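PDB 1VL0: DTDP-4-dehydrorhamnose reductase, rfbD ortholog from Clostridium acetobutylicum, which probably catalyses the NAD(P)H-dependent reduction of dTDP-6-deoxy-L-lyxo-4-hexulose to dTDP-L-rhamnose, the product of its biosynthetic pathway, and binds NADH. Local coordinates for residues 14-19 with 40-45; 66-71 with 107-112; 161-166 with 195-200; 167-172 with 284-289. All coordinates share one frame; numbering follows the deposited sequence.

Contact 1: residues 14-19 with 40-45; sequences KILITG and IPTDVQ. With NAI (1,4-dihydronicotinamide adenine dinucleotide), chain D.
Leu16 and Ile40 pair in register on parallel strands, their short axes 4.7 Å apart and 12° from parallel. Ile40 N donates to Ile15 O at 2.9 Å and Ile17 N to Ile40 O, while Thr42 N reaches Ile17 O at 2.8 Å, the alternation expected of parallel strands. These strands and helix 23-32 between them form the first beta-alpha-beta unit of a Rossmann fold, whose C-terminal strand ends receive the dinucleotide. Ile40 can be followed outward from the backbone. Its CB stands 4.0 Å from Ile15 O; the CG2 branch meets Leu16 CD1; with chi1 at -53° the CG1 arm lies beside the backbone N and carries CD1 to Lys14, 3.5 Å from CG and nearly as close to CD. Leu16 CD1 also touches Thr42 CG2, the two side chains crossing at about a right angle. Helix 52-62 packs on this face through Phe58. Beyond the last strand pair, the Asp43 carboxylate takes both hydroxyls of the adenosine ribose, NAI O2B on OD1 at 2.5 Å and NAI O3B on OD2 at 2.6 Å. Val44 N donates to Asp43 OD1 on its anti side, and Asn21 N binds OD2.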
# COMPACT_ATOMS: atom_id res chain seq x y z
N LYS A 14 -9.29 -21.62 16.65
CA LYS A 14 -10.23 -20.71 17.24
C LYS A 14 -10.55 -19.59 16.22
O LYS A 14 -9.69 -18.82 15.81
CB LYS A 14 -9.61 -20.18 18.52
CG LYS A 14 -10.60 -19.77 19.57
CD LYS A 14 -9.89 -19.09 20.75
CE LYS A 14 -9.26 -20.05 21.76
NZ LYS A 14 -9.21 -19.37 23.09
N ILE A 15 -11.82 -19.50 15.86
CA ILE A 15 -12.32 -18.53 14.93
C ILE A 15 -13.27 -17.55 15.58
O ILE A 15 -14.36 -17.92 15.95
CB ILE A 15 -13.01 -19.23 13.77
CG1 ILE A 15 -12.00 -20.14 13.04
CG2 ILE A 15 -13.55 -18.19 12.77
CD1 ILE A 15 -12.57 -20.97 11.93
N LEU A 16 -12.86 -16.30 15.66
CA LEU A 16 -13.73 -15.22 16.07
C LEU A 16 -14.50 -14.71 14.88
O LEU A 16 -13.90 -14.39 13.83
CB LEU A 16 -12.92 -14.08 16.67
CG LEU A 16 -13.64 -12.77 16.96
CD1 LEU A 16 -14.71 -12.93 18.06
CD2 LEU A 16 -12.63 -11.71 17.39
N ILE A 17 -15.82 -14.62 15.03
CA ILE A 17 -16.67 -14.01 14.03
C ILE A 17 -17.26 -12.76 14.61
O ILE A 17 -17.91 -12.82 15.66
CB ILE A 17 -17.79 -14.96 13.56
CG1 ILE A 17 -17.21 -16.26 13.04
CG2 ILE A 17 -18.67 -14.29 12.46
CD1 ILE A 17 -18.26 -17.37 12.92
N THR A 18 -17.05 -11.63 13.94
CA THR A 18 -17.71 -10.38 14.32
C THR A 18 -18.87 -10.13 13.40
O THR A 18 -18.80 -10.45 12.18
CB THR A 18 -16.74 -9.17 14.39
OG1 THR A 18 -16.03 -9.03 13.18
CG2 THR A 18 -15.66 -9.42 15.35
N GLY A 19 -19.93 -9.53 13.95
CA GLY A 19 -21.19 -9.32 13.20
C GLY A 19 -21.85 -10.65 12.90
O GLY A 19 -22.42 -10.89 11.84
N ILE A 40 -16.24 -18.48 18.06
CA ILE A 40 -16.62 -17.46 19.01
C ILE A 40 -17.41 -16.40 18.27
O ILE A 40 -16.81 -15.49 17.69
CB ILE A 40 -15.36 -16.81 19.62
CG1 ILE A 40 -14.44 -17.89 20.18
CG2 ILE A 40 -15.73 -15.79 20.69
CD1 ILE A 40 -13.07 -17.43 20.42
N PRO A 41 -18.73 -16.49 18.29
CA PRO A 41 -19.55 -15.52 17.60
C PRO A 41 -19.78 -14.30 18.47
O PRO A 41 -20.10 -14.43 19.65
CB PRO A 41 -20.85 -16.28 17.35
CG PRO A 41 -20.92 -17.27 18.48
CD PRO A 41 -19.53 -17.52 18.98
N THR A 42 -19.62 -13.12 17.89
CA THR A 42 -19.86 -11.90 18.61
C THR A 42 -20.63 -10.98 17.74
O THR A 42 -20.44 -10.94 16.50
CB THR A 42 -18.53 -11.17 19.09
OG1 THR A 42 -17.72 -10.81 17.97
CG2 THR A 42 -17.62 -12.06 19.92
N ASP A 43 -21.46 -10.19 18.38
CA ASP A 43 -22.02 -9.03 17.76
C ASP A 43 -21.81 -7.86 18.70
O ASP A 43 -21.09 -7.98 19.73
CB ASP A 43 -23.49 -9.28 17.34
CG ASP A 43 -23.82 -8.62 16.01
OD1 ASP A 43 -23.89 -7.34 15.97
OD2 ASP A 43 -23.99 -9.27 14.96
N VAL A 44 -22.38 -6.71 18.37
CA VAL A 44 -21.95 -5.44 18.97
C VAL A 44 -22.02 -5.46 20.49
O VAL A 44 -21.20 -4.82 21.16
CB VAL A 44 -22.70 -4.22 18.34
CG1 VAL A 44 -24.21 -4.35 18.52
CG2 VAL A 44 -22.17 -2.91 18.89
N GLN A 45 -23.01 -6.13 21.03
CA GLN A 45 -23.20 -6.17 22.48
C GLN A 45 -22.15 -7.04 23.20
O GLN A 45 -21.99 -6.92 24.43
CB GLN A 45 -24.63 -6.62 22.80
CG GLN A 45 -24.94 -8.10 22.50
CD GLN A 45 -25.27 -8.39 21.05
OE1 GLN A 45 -25.53 -7.47 20.24
NE2 GLN A 45 -25.28 -9.68 20.71
PA NAI D . -25.84 -7.83 8.05
O1A NAI D . -26.31 -6.41 7.97
O2A NAI D . -26.92 -8.85 7.79
O5B NAI D . -25.09 -7.99 9.46
C5B NAI D . -24.09 -7.04 9.78
C4B NAI D . -23.79 -7.04 11.27
O4B NAI D . -23.07 -5.86 11.62
C3B NAI D . -25.01 -7.02 12.19
O3B NAI D . -25.11 -8.24 12.91
C2B NAI D . -24.72 -5.82 13.10
O2B NAI D . -25.28 -5.89 14.40
C1B NAI D . -23.19 -5.82 13.03
N9A NAI D . -22.46 -4.70 13.66
C8A NAI D . -22.75 -3.38 13.50
N7A NAI D . -21.89 -2.66 14.25
C5A NAI D . -21.05 -3.49 14.91
C6A NAI D . -20.00 -3.24 15.80
N6A NAI D . -19.68 -2.01 16.16
N1A NAI D . -19.31 -4.31 16.32
C2A NAI D . -19.64 -5.61 15.96
N3A NAI D . -20.69 -5.86 15.10
C4A NAI D . -21.39 -4.80 14.56
O3 NAI D . -24.59 -8.00 7.05
PN NAI D . -24.48 -8.99 5.78
O1N NAI D . -24.01 -10.33 6.20
O2N NAI D . -25.63 -8.73 4.89
O5D NAI D . -23.12 -8.38 5.15
C5D NAI D . -21.89 -9.06 5.40
C4D NAI D . -20.77 -8.33 4.70
O4D NAI D . -21.00 -8.24 3.28
C3D NAI D . -20.59 -6.90 5.22
O3D NAI D . -19.22 -6.79 5.49
C2D NAI D . -21.03 -5.99 4.08
O2D NAI D . -20.38 -4.73 3.95
C1D NAI D . -20.74 -6.90 2.88
N1N NAI D . -21.58 -6.62 1.71
C2N NAI D . -22.91 -6.98 1.75
C3N NAI D . -23.68 -6.73 0.62
C7N NAI D . -25.18 -6.76 0.71
O7N NAI D . -25.90 -6.81 -0.49
N7N NAI D . -25.79 -6.74 1.91
C4N NAI D . -23.11 -6.14 -0.51
C5N NAI D . -21.76 -5.79 -0.54
C6N NAI D . -21.02 -6.04 0.61

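Contact 2: residues 66-71 with 107-112; sequences VVINCA and EIVQIS. With NAI (1,4-dihydronicotinamide adenine dinucleotide), chain D.
The Val66 and Glu107 strands run parallel, 11° between their short axes and 4.7 Å apart, joined by Val67 N to Glu107 O, Val109 N to Val67 O and Asn69 N to Val109 O. On one face Val67 and Ile108 lie side by side, their CG1 atoms 3.7 Å apart. On the other, Ile68 CG2 rests 4.1 Å from Val109 CB, with Ile208 of helix 197-210 packed against both residues. Further along the Val67 and Ile108 face, Asn69 ND2 donates to Gln110 OE1 at 2.9 Å, in the carbonyl plane and on a lone pair; a chi1 of -179° sets the Asn69 amide anti to its backbone N. Asn69 OD1 accepts from Ala71 N in an Asx turn and also bonds Thr18 OG1. Beyond the end of strand 66-69, Ala71 CB lies 3.3 Å from NAI N3A; on strand 107-113, Ile111 CG2 is 3.4 Å from NAI O4D. With both ends of its buried amide engaged, Asn69 is probably fixed in rotation and links strands 13-18, 66-69 and 107-113 just before Ala71 at the adenine.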
# COMPACT_ATOMS: atom_id res chain seq x y z
N VAL A 66 -8.03 -16.79 13.83
CA VAL A 66 -8.63 -16.12 12.65
C VAL A 66 -9.73 -15.28 13.18
O VAL A 66 -10.44 -15.71 14.12
CB VAL A 66 -9.32 -17.08 11.66
CG1 VAL A 66 -9.66 -16.31 10.34
CG2 VAL A 66 -8.48 -18.30 11.39
N VAL A 67 -9.86 -14.07 12.63
CA VAL A 67 -11.04 -13.27 12.82
C VAL A 67 -11.66 -13.13 11.45
O VAL A 67 -10.98 -12.83 10.46
CB VAL A 67 -10.77 -11.88 13.50
CG1 VAL A 67 -9.75 -11.05 12.74
CG2 VAL A 67 -12.08 -11.05 13.66
N ILE A 68 -12.97 -13.38 11.38
CA ILE A 68 -13.77 -13.09 10.23
C ILE A 68 -14.69 -11.93 10.54
O ILE A 68 -15.57 -12.03 11.38
CB ILE A 68 -14.61 -14.30 9.78
CG1 ILE A 68 -13.69 -15.49 9.54
CG2 ILE A 68 -15.31 -14.05 8.47
CD1 ILE A 68 -14.40 -16.81 9.30
N ASN A 69 -14.50 -10.83 9.82
CA ASN A 69 -15.30 -9.65 10.13
C ASN A 69 -16.49 -9.51 9.19
O ASN A 69 -16.33 -9.13 8.01
CB ASN A 69 -14.47 -8.39 10.06
CG ASN A 69 -15.27 -7.19 10.40
OD1 ASN A 69 -16.18 -7.28 11.23
ND2 ASN A 69 -14.95 -6.07 9.82
N CYS A 70 -17.68 -9.79 9.73
CA CYS A 70 -18.94 -9.68 8.99
C CYS A 70 -19.74 -8.47 9.41
O CYS A 70 -20.83 -8.24 8.91
CB CYS A 70 -19.79 -10.94 9.20
SG CYS A 70 -18.91 -12.45 8.74
N ALA A 71 -19.21 -7.69 10.35
CA ALA A 71 -19.91 -6.50 10.85
C ALA A 71 -19.75 -5.38 9.83
O ALA A 71 -18.67 -5.20 9.30
CB ALA A 71 -19.30 -6.07 12.15
N GLU A 107 -4.91 -14.38 11.63
CA GLU A 107 -5.29 -14.01 10.23
C GLU A 107 -6.55 -13.21 10.33
O GLU A 107 -7.27 -13.30 11.30
CB GLU A 107 -5.63 -15.28 9.44
CG GLU A 107 -4.52 -16.34 9.35
CD GLU A 107 -4.99 -17.55 8.56
OE1 GLU A 107 -5.77 -18.34 9.10
OE2 GLU A 107 -4.61 -17.70 7.38
N ILE A 108 -6.82 -12.39 9.33
CA ILE A 108 -8.04 -11.66 9.31
C ILE A 108 -8.72 -11.80 7.95
O ILE A 108 -8.08 -11.60 6.91
CB ILE A 108 -7.85 -10.16 9.70
CG1 ILE A 108 -9.17 -9.41 9.50
CG2 ILE A 108 -6.75 -9.45 8.88
CD1 ILE A 108 -9.28 -8.14 10.18
N VAL A 109 -10.01 -12.16 7.97
CA VAL A 109 -10.84 -12.07 6.78
C VAL A 109 -11.69 -10.83 6.95
O VAL A 109 -12.37 -10.65 7.93
CB VAL A 109 -11.78 -13.26 6.55
CG1 VAL A 109 -12.61 -13.09 5.33
CG2 VAL A 109 -10.98 -14.55 6.41
N GLN A 110 -11.66 -9.99 5.93
CA GLN A 110 -12.48 -8.76 5.88
C GLN A 110 -13.42 -8.82 4.66
O GLN A 110 -12.98 -8.91 3.50
CB GLN A 110 -11.55 -7.58 5.72
CG GLN A 110 -12.22 -6.26 5.30
CD GLN A 110 -13.18 -5.75 6.34
OE1 GLN A 110 -13.19 -6.21 7.50
NE2 GLN A 110 -13.99 -4.79 5.95
N ILE A 111 -14.71 -8.76 4.93
CA ILE A 111 -15.66 -8.83 3.88
C ILE A 111 -15.93 -7.40 3.36
O ILE A 111 -16.15 -6.47 4.15
CB ILE A 111 -17.00 -9.50 4.35
CG1 ILE A 111 -16.75 -10.84 5.07
CG2 ILE A 111 -17.91 -9.68 3.12
CD1 ILE A 111 -16.27 -11.98 4.21
N SER A 112 -15.91 -7.25 2.05
CA SER A 112 -16.04 -5.96 1.43
C SER A 112 -17.07 -6.01 0.28
O SER A 112 -17.89 -6.94 0.19
CB SER A 112 -14.66 -5.47 0.92
OG SER A 112 -14.63 -4.06 0.61
PA NAI D . -25.84 -7.83 8.05
O1A NAI D . -26.31 -6.41 7.97
O2A NAI D . -26.92 -8.85 7.79
O5B NAI D . -25.09 -7.99 9.46
C5B NAI D . -24.09 -7.04 9.78
C4B NAI D . -23.79 -7.04 11.27
O4B NAI D . -23.07 -5.86 11.62
C3B NAI D . -25.01 -7.02 12.19
O3B NAI D . -25.11 -8.24 12.91
C2B NAI D . -24.72 -5.82 13.10
O2B NAI D . -25.28 -5.89 14.40
C1B NAI D . -23.19 -5.82 13.03
N9A NAI D . -22.46 -4.70 13.66
C8A NAI D . -22.75 -3.38 13.50
N7A NAI D . -21.89 -2.66 14.25
C5A NAI D . -21.05 -3.49 14.91
C6A NAI D . -20.00 -3.24 15.80
N6A NAI D . -19.68 -2.01 16.16
N1A NAI D . -19.31 -4.31 16.32
C2A NAI D . -19.64 -5.61 15.96
N3A NAI D . -20.69 -5.86 15.10
C4A NAI D . -21.39 -4.80 14.56
O3 NAI D . -24.59 -8.00 7.05
PN NAI D . -24.48 -8.99 5.78
O1N NAI D . -24.01 -10.33 6.20
O2N NAI D . -25.63 -8.73 4.89
O5D NAI D . -23.12 -8.38 5.15
C5D NAI D . -21.89 -9.06 5.40
C4D NAI D . -20.77 -8.33 4.70
O4D NAI D . -21.00 -8.24 3.28
C3D NAI D . -20.59 -6.90 5.22
O3D NAI D . -19.22 -6.79 5.49
C2D NAI D . -21.03 -5.99 4.08
O2D NAI D . -20.38 -4.73 3.95
C1D NAI D . -20.74 -6.90 2.88
N1N NAI D . -21.58 -6.62 1.71
C2N NAI D . -22.91 -6.98 1.75
C3N NAI D . -23.68 -6.73 0.62
C7N NAI D . -25.18 -6.76 0.71
O7N NAI D . -25.90 -6.81 -0.49
N7N NAI D . -25.79 -6.74 1.91
C4N NAI D . -23.11 -6.14 -0.51
C5N NAI D . -21.76 -5.79 -0.54
C6N NAI D . -21.02 -6.04 0.61

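Contact 3: residues 161-166 with 195-200; sequences AWLYGD and TSTVDL. With NAI (1,4-dihydronicotinamide adenine dinucleotide), chain D.
Tyr164 lays one face of its ring over the backbone of Thr195 and Ser196, and this is the tight part of the contact. Ser196 CA stands 3.8 Å from the ring centroid, 19° off the normal, a CH-pi contact offset toward the rim. A chi1 of 60° swings the ring over the neighbouring strand, while Tyr164 N still bonds Thr195 O and Thr197 N bonds Tyr164 O. On the opposite sheet face Leu163 CD1 meets Leu200 CD2 at 3.9 Å. The wetter side lies at the start of helix 197-210, where Ser196 is the N-cap and its OG accepts from Val198 N at 3.2 Å. One water donates to Ser196 OG and hydrogen-bonds Thr197 OG1; a second bridges Thr197 OG1 and Asp166 N where the segments diverge. Leu163 N donates to NAI O7N at 2.9 Å, N-H...O 174°. Because the Trp162-Leu163 peptide is held by Thr195 N donating to Trp162 O, this nearly straight bond probably helps set the rotation of the carboxamide on the nicotinamide.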
# COMPACT_ATOMS: atom_id res chain seq x y z
N ALA A 161 -21.47 -8.90 -3.23
CA ALA A 161 -22.51 -8.00 -3.73
C ALA A 161 -23.86 -8.69 -3.73
O ALA A 161 -23.92 -9.93 -3.80
CB ALA A 161 -22.18 -7.56 -5.17
N TRP A 162 -24.92 -7.88 -3.67
CA TRP A 162 -26.30 -8.34 -3.89
C TRP A 162 -26.54 -9.57 -3.03
O TRP A 162 -27.00 -10.61 -3.50
CB TRP A 162 -26.51 -8.67 -5.35
CG TRP A 162 -26.49 -7.51 -6.27
CD1 TRP A 162 -25.80 -6.33 -6.12
CD2 TRP A 162 -27.15 -7.42 -7.53
NE1 TRP A 162 -26.00 -5.52 -7.21
CE2 TRP A 162 -26.85 -6.15 -8.08
CE3 TRP A 162 -28.02 -8.26 -8.23
CZ2 TRP A 162 -27.38 -5.72 -9.29
CZ3 TRP A 162 -28.51 -7.85 -9.40
CH2 TRP A 162 -28.20 -6.58 -9.94
N LEU A 163 -26.25 -9.44 -1.75
CA LEU A 163 -26.15 -10.61 -0.89
C LEU A 163 -27.45 -10.95 -0.15
O LEU A 163 -28.09 -10.09 0.47
CB LEU A 163 -25.05 -10.37 0.15
CG LEU A 163 -24.67 -11.55 1.01
CD1 LEU A 163 -24.00 -12.61 0.20
CD2 LEU A 163 -23.79 -11.08 2.18
N TYR A 164 -27.82 -12.23 -0.18
CA TYR A 164 -29.04 -12.68 0.49
C TYR A 164 -28.73 -13.90 1.33
O TYR A 164 -27.87 -14.70 1.02
CB TYR A 164 -30.21 -12.94 -0.50
CG TYR A 164 -29.91 -14.01 -1.54
CD1 TYR A 164 -30.12 -15.34 -1.25
CD2 TYR A 164 -29.41 -13.69 -2.77
CE1 TYR A 164 -29.83 -16.32 -2.17
CE2 TYR A 164 -29.12 -14.64 -3.69
CZ TYR A 164 -29.37 -15.96 -3.40
OH TYR A 164 -29.03 -16.93 -4.28
N GLY A 165 -29.49 -14.02 2.40
CA GLY A 165 -29.36 -15.14 3.33
C GLY A 165 -30.32 -14.94 4.49
O GLY A 165 -31.42 -14.41 4.33
N ASP A 166 -29.87 -15.37 5.66
CA ASP A 166 -30.65 -15.38 6.87
C ASP A 166 -30.72 -13.95 7.52
O ASP A 166 -30.07 -13.64 8.52
CB ASP A 166 -30.08 -16.41 7.82
CG ASP A 166 -31.01 -16.72 9.00
OD1 ASP A 166 -32.13 -16.16 9.04
OD2 ASP A 166 -30.71 -17.56 9.87
N THR A 195 -26.09 -13.00 -4.91
CA THR A 195 -25.16 -13.88 -4.27
C THR A 195 -25.71 -14.39 -2.98
O THR A 195 -26.23 -13.62 -2.18
CB THR A 195 -23.81 -13.15 -4.03
OG1 THR A 195 -23.27 -12.78 -5.30
CG2 THR A 195 -22.75 -14.07 -3.40
N SER A 196 -25.66 -15.71 -2.85
CA SER A 196 -26.17 -16.39 -1.64
C SER A 196 -25.06 -16.42 -0.64
O SER A 196 -23.94 -16.62 -1.02
CB SER A 196 -26.59 -17.86 -1.95
OG SER A 196 -27.02 -18.52 -0.74
N THR A 197 -25.37 -16.31 0.65
CA THR A 197 -24.35 -16.47 1.69
C THR A 197 -23.76 -17.86 1.73
O THR A 197 -22.69 -18.10 2.30
CB THR A 197 -24.91 -16.16 3.10
OG1 THR A 197 -26.15 -16.86 3.31
CG2 THR A 197 -25.24 -14.69 3.22
N VAL A 198 -24.47 -18.83 1.19
CA VAL A 198 -23.98 -20.21 1.22
C VAL A 198 -22.71 -20.27 0.42
O VAL A 198 -21.76 -20.90 0.83
CB VAL A 198 -25.02 -21.19 0.61
CG1 VAL A 198 -24.41 -22.60 0.39
CG2 VAL A 198 -26.26 -21.24 1.52
N ASP A 199 -22.74 -19.68 -0.78
CA ASP A 199 -21.56 -19.68 -1.67
C ASP A 199 -20.42 -18.80 -1.13
O ASP A 199 -19.26 -19.14 -1.30
CB ASP A 199 -21.97 -19.16 -3.05
CG ASP A 199 -22.95 -20.08 -3.72
OD1 ASP A 199 -24.15 -19.94 -3.39
OD2 ASP A 199 -22.58 -21.01 -4.51
N LEU A 200 -20.78 -17.65 -0.55
CA LEU A 200 -19.82 -16.73 -0.00
C LEU A 200 -19.09 -17.39 1.16
O LEU A 200 -17.88 -17.33 1.25
CB LEU A 200 -20.49 -15.42 0.44
CG LEU A 200 -19.54 -14.38 1.11
CD1 LEU A 200 -18.32 -14.01 0.24
CD2 LEU A 200 -20.39 -13.16 1.46
PA NAI D . -25.84 -7.83 8.05
O1A NAI D . -26.31 -6.41 7.97
O2A NAI D . -26.92 -8.85 7.79
O5B NAI D . -25.09 -7.99 9.46
C5B NAI D . -24.09 -7.04 9.78
C4B NAI D . -23.79 -7.04 11.27
O4B NAI D . -23.07 -5.86 11.62
C3B NAI D . -25.01 -7.02 12.19
O3B NAI D . -25.11 -8.24 12.91
C2B NAI D . -24.72 -5.82 13.10
O2B NAI D . -25.28 -5.89 14.40
C1B NAI D . -23.19 -5.82 13.03
N9A NAI D . -22.46 -4.70 13.66
C8A NAI D . -22.75 -3.38 13.50
N7A NAI D . -21.89 -2.66 14.25
C5A NAI D . -21.05 -3.49 14.91
C6A NAI D . -20.00 -3.24 15.80
N6A NAI D . -19.68 -2.01 16.16
N1A NAI D . -19.31 -4.31 16.32
C2A NAI D . -19.64 -5.61 15.96
N3A NAI D . -20.69 -5.86 15.10
C4A NAI D . -21.39 -4.80 14.56
O3 NAI D . -24.59 -8.00 7.05
PN NAI D . -24.48 -8.99 5.78
O1N NAI D . -24.01 -10.33 6.20
O2N NAI D . -25.63 -8.73 4.89
O5D NAI D . -23.12 -8.38 5.15
C5D NAI D . -21.89 -9.06 5.40
C4D NAI D . -20.77 -8.33 4.70
O4D NAI D . -21.00 -8.24 3.28
C3D NAI D . -20.59 -6.90 5.22
O3D NAI D . -19.22 -6.79 5.49
C2D NAI D . -21.03 -5.99 4.08
O2D NAI D . -20.38 -4.73 3.95
C1D NAI D . -20.74 -6.90 2.88
N1N NAI D . -21.58 -6.62 1.71
C2N NAI D . -22.91 -6.98 1.75
C3N NAI D . -23.68 -6.73 0.62
C7N NAI D . -25.18 -6.76 0.71
O7N NAI D . -25.90 -6.81 -0.49
N7N NAI D . -25.79 -6.74 1.91
C4N NAI D . -23.11 -6.14 -0.51
C5N NAI D . -21.76 -5.79 -0.54
C6N NAI D . -21.02 -6.04 0.61
O HOH W 1 -28.19 -17.94 1.75
O HOH W 2 -27.30 -16.50 5.75

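Contact 4: residues 167-172 with 284-289; sequences GNNFVK and KEYIDL
Val171 CG1 of helix 170-180 lies at the edge of the Tyr286 ring of helix 279-290, near its plane and 3.8 Å from Tyr286 CE2. The same methyl reaches Ile287 CD1 at 3.6 Å, so one branch, set anti to its backbone N by a chi1 of -179°, serves both apolar contacts. Around the phenol oxygen, Asn169 ND2 is 3.2 Å from Tyr286 OH, its amide 62° from the ring plane, and the Lys172 CE methylene 3.5 Å from it; the hydroxyl's hydrogen bond is to Gly165 O. Helix capping forms the third group: Asn169 is the N-cap of helix 170-180, its OD1 accepting from Lys172 N at 3.1 Å and weakly from Val171 N. Asn169 ND2 donates to Gln23 OE1, which links the cap to a residue of the NADH site. The junction sits against the end of strand 155-164, where Tyr164 touches Asn169, Val171 and the Tyr286 ring, and beside helix 226-237, whose Phe229 packs on Val171 and whose Thr237 meets Ile287.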
# COMPACT_ATOMS: atom_id res chain seq x y z
N GLY A 167 -31.52 -13.08 6.90
CA GLY A 167 -31.69 -11.72 7.38
C GLY A 167 -32.50 -11.00 6.34
O GLY A 167 -33.02 -11.63 5.39
N ASN A 168 -32.60 -9.68 6.47
CA ASN A 168 -33.32 -8.86 5.51
C ASN A 168 -32.54 -8.78 4.21
O ASN A 168 -31.35 -8.75 4.24
CB ASN A 168 -33.51 -7.45 6.07
CG ASN A 168 -34.61 -7.38 7.11
OD1 ASN A 168 -35.57 -8.19 7.09
ND2 ASN A 168 -34.50 -6.42 8.03
N ASN A 169 -33.24 -8.75 3.08
CA ASN A 169 -32.61 -8.72 1.79
C ASN A 169 -33.65 -8.54 0.68
O ASN A 169 -34.86 -8.48 0.93
CB ASN A 169 -31.78 -9.99 1.57
CG ASN A 169 -32.62 -11.23 1.52
OD1 ASN A 169 -33.46 -11.37 0.66
ND2 ASN A 169 -32.38 -12.16 2.46
N PHE A 170 -33.17 -8.45 -0.55
CA PHE A 170 -34.02 -8.13 -1.70
C PHE A 170 -35.01 -9.22 -1.99
O PHE A 170 -36.11 -8.95 -2.47
CB PHE A 170 -33.14 -7.93 -2.92
CG PHE A 170 -33.87 -7.56 -4.16
CD1 PHE A 170 -34.34 -6.28 -4.33
CD2 PHE A 170 -34.06 -8.47 -5.17
CE1 PHE A 170 -34.97 -5.93 -5.52
CE2 PHE A 170 -34.69 -8.14 -6.33
CZ PHE A 170 -35.16 -6.87 -6.51
N VAL A 171 -34.62 -10.46 -1.71
CA VAL A 171 -35.49 -11.60 -1.94
C VAL A 171 -36.74 -11.49 -1.05
O VAL A 171 -37.87 -11.53 -1.56
CB VAL A 171 -34.77 -12.96 -1.75
CG1 VAL A 171 -35.70 -14.11 -2.02
CG2 VAL A 171 -33.58 -13.05 -2.67
N LYS A 172 -36.51 -11.35 0.26
CA LYS A 172 -37.60 -11.19 1.22
C LYS A 172 -38.47 -9.96 0.93
O LYS A 172 -39.70 -10.00 1.00
CB LYS A 172 -37.05 -11.17 2.65
CG LYS A 172 -36.48 -12.50 3.10
CD LYS A 172 -36.13 -12.49 4.62
CE LYS A 172 -35.55 -13.79 5.10
NZ LYS A 172 -35.32 -13.73 6.61
N LYS A 284 -32.63 -20.62 -6.24
CA LYS A 284 -33.63 -21.69 -6.07
C LYS A 284 -33.44 -22.42 -4.75
O LYS A 284 -34.42 -22.72 -4.05
CB LYS A 284 -33.62 -22.69 -7.22
CG LYS A 284 -34.78 -23.68 -7.11
CD LYS A 284 -35.04 -24.50 -8.35
CE LYS A 284 -36.39 -25.25 -8.22
NZ LYS A 284 -36.50 -26.08 -6.94
N GLU A 285 -32.20 -22.73 -4.39
CA GLU A 285 -31.92 -23.45 -3.12
C GLU A 285 -32.42 -22.60 -1.94
O GLU A 285 -32.96 -23.09 -0.94
CB GLU A 285 -30.43 -23.76 -3.04
CG GLU A 285 -29.94 -24.37 -1.74
CD GLU A 285 -28.41 -24.33 -1.59
OE1 GLU A 285 -27.83 -23.22 -1.46
OE2 GLU A 285 -27.77 -25.42 -1.55
N TYR A 286 -32.26 -21.30 -2.05
CA TYR A 286 -32.63 -20.39 -0.99
C TYR A 286 -34.14 -20.27 -0.85
O TYR A 286 -34.67 -20.36 0.28
CB TYR A 286 -32.01 -19.01 -1.21
CG TYR A 286 -32.38 -17.98 -0.16
CD1 TYR A 286 -31.90 -18.08 1.13
CD2 TYR A 286 -33.18 -16.92 -0.48
CE1 TYR A 286 -32.24 -17.15 2.09
CE2 TYR A 286 -33.52 -15.97 0.46
CZ TYR A 286 -33.05 -16.08 1.74
OH TYR A 286 -33.42 -15.13 2.64
N ILE A 287 -34.82 -20.06 -1.96
CA ILE A 287 -36.28 -19.98 -1.98
C ILE A 287 -36.88 -21.28 -1.43
O ILE A 287 -37.81 -21.21 -0.64
CB ILE A 287 -36.83 -19.71 -3.41
CG1 ILE A 287 -36.31 -18.41 -3.99
CG2 ILE A 287 -38.37 -19.71 -3.46
CD1 ILE A 287 -36.76 -17.23 -3.36
N ASP A 288 -36.31 -22.44 -1.79
CA ASP A 288 -36.77 -23.71 -1.29
C ASP A 288 -36.65 -23.76 0.25
O ASP A 288 -37.54 -24.19 0.91
CB ASP A 288 -36.01 -24.88 -1.93
CG ASP A 288 -36.34 -25.07 -3.45
OD1 ASP A 288 -37.26 -24.42 -4.01
OD2 ASP A 288 -35.70 -25.87 -4.15
N LEU A 289 -35.52 -23.34 0.79
CA LEU A 289 -35.31 -23.23 2.23
C LEU A 289 -36.37 -22.35 2.88
O LEU A 289 -36.91 -22.68 3.94
CB LEU A 289 -33.92 -22.66 2.53
CG LEU A 289 -33.49 -22.58 4.00
CD1 LEU A 289 -33.35 -23.96 4.58
CD2 LEU A 289 -32.20 -21.81 4.14

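Overall arrangement
Contacts 1, 2 and 3 lie on one sheet and all touch the same dinucleotide, whereas contact 4 joins two helices off that sheet. Strands 13-18 and 66-69 are neighbours, so contacts 1 and 2 have centres about 10 Å apart and touch directly; strands 107-113 and 155-164 carry the sheet on to contact 3, about 16 Å from contact 2 between centres. Along the chain contacts 1 and 2 close in turn before contact 3 opens, but contacts 3 and 4 interleave, with centres about 9 Å apart. Helix 279-290, near the C-terminus, is thereby brought back onto the end of strand 155-164. The cofactor thus spans the sheet, adenosine at contacts 1 and 2, nicotinamide near contacts 2 and 3.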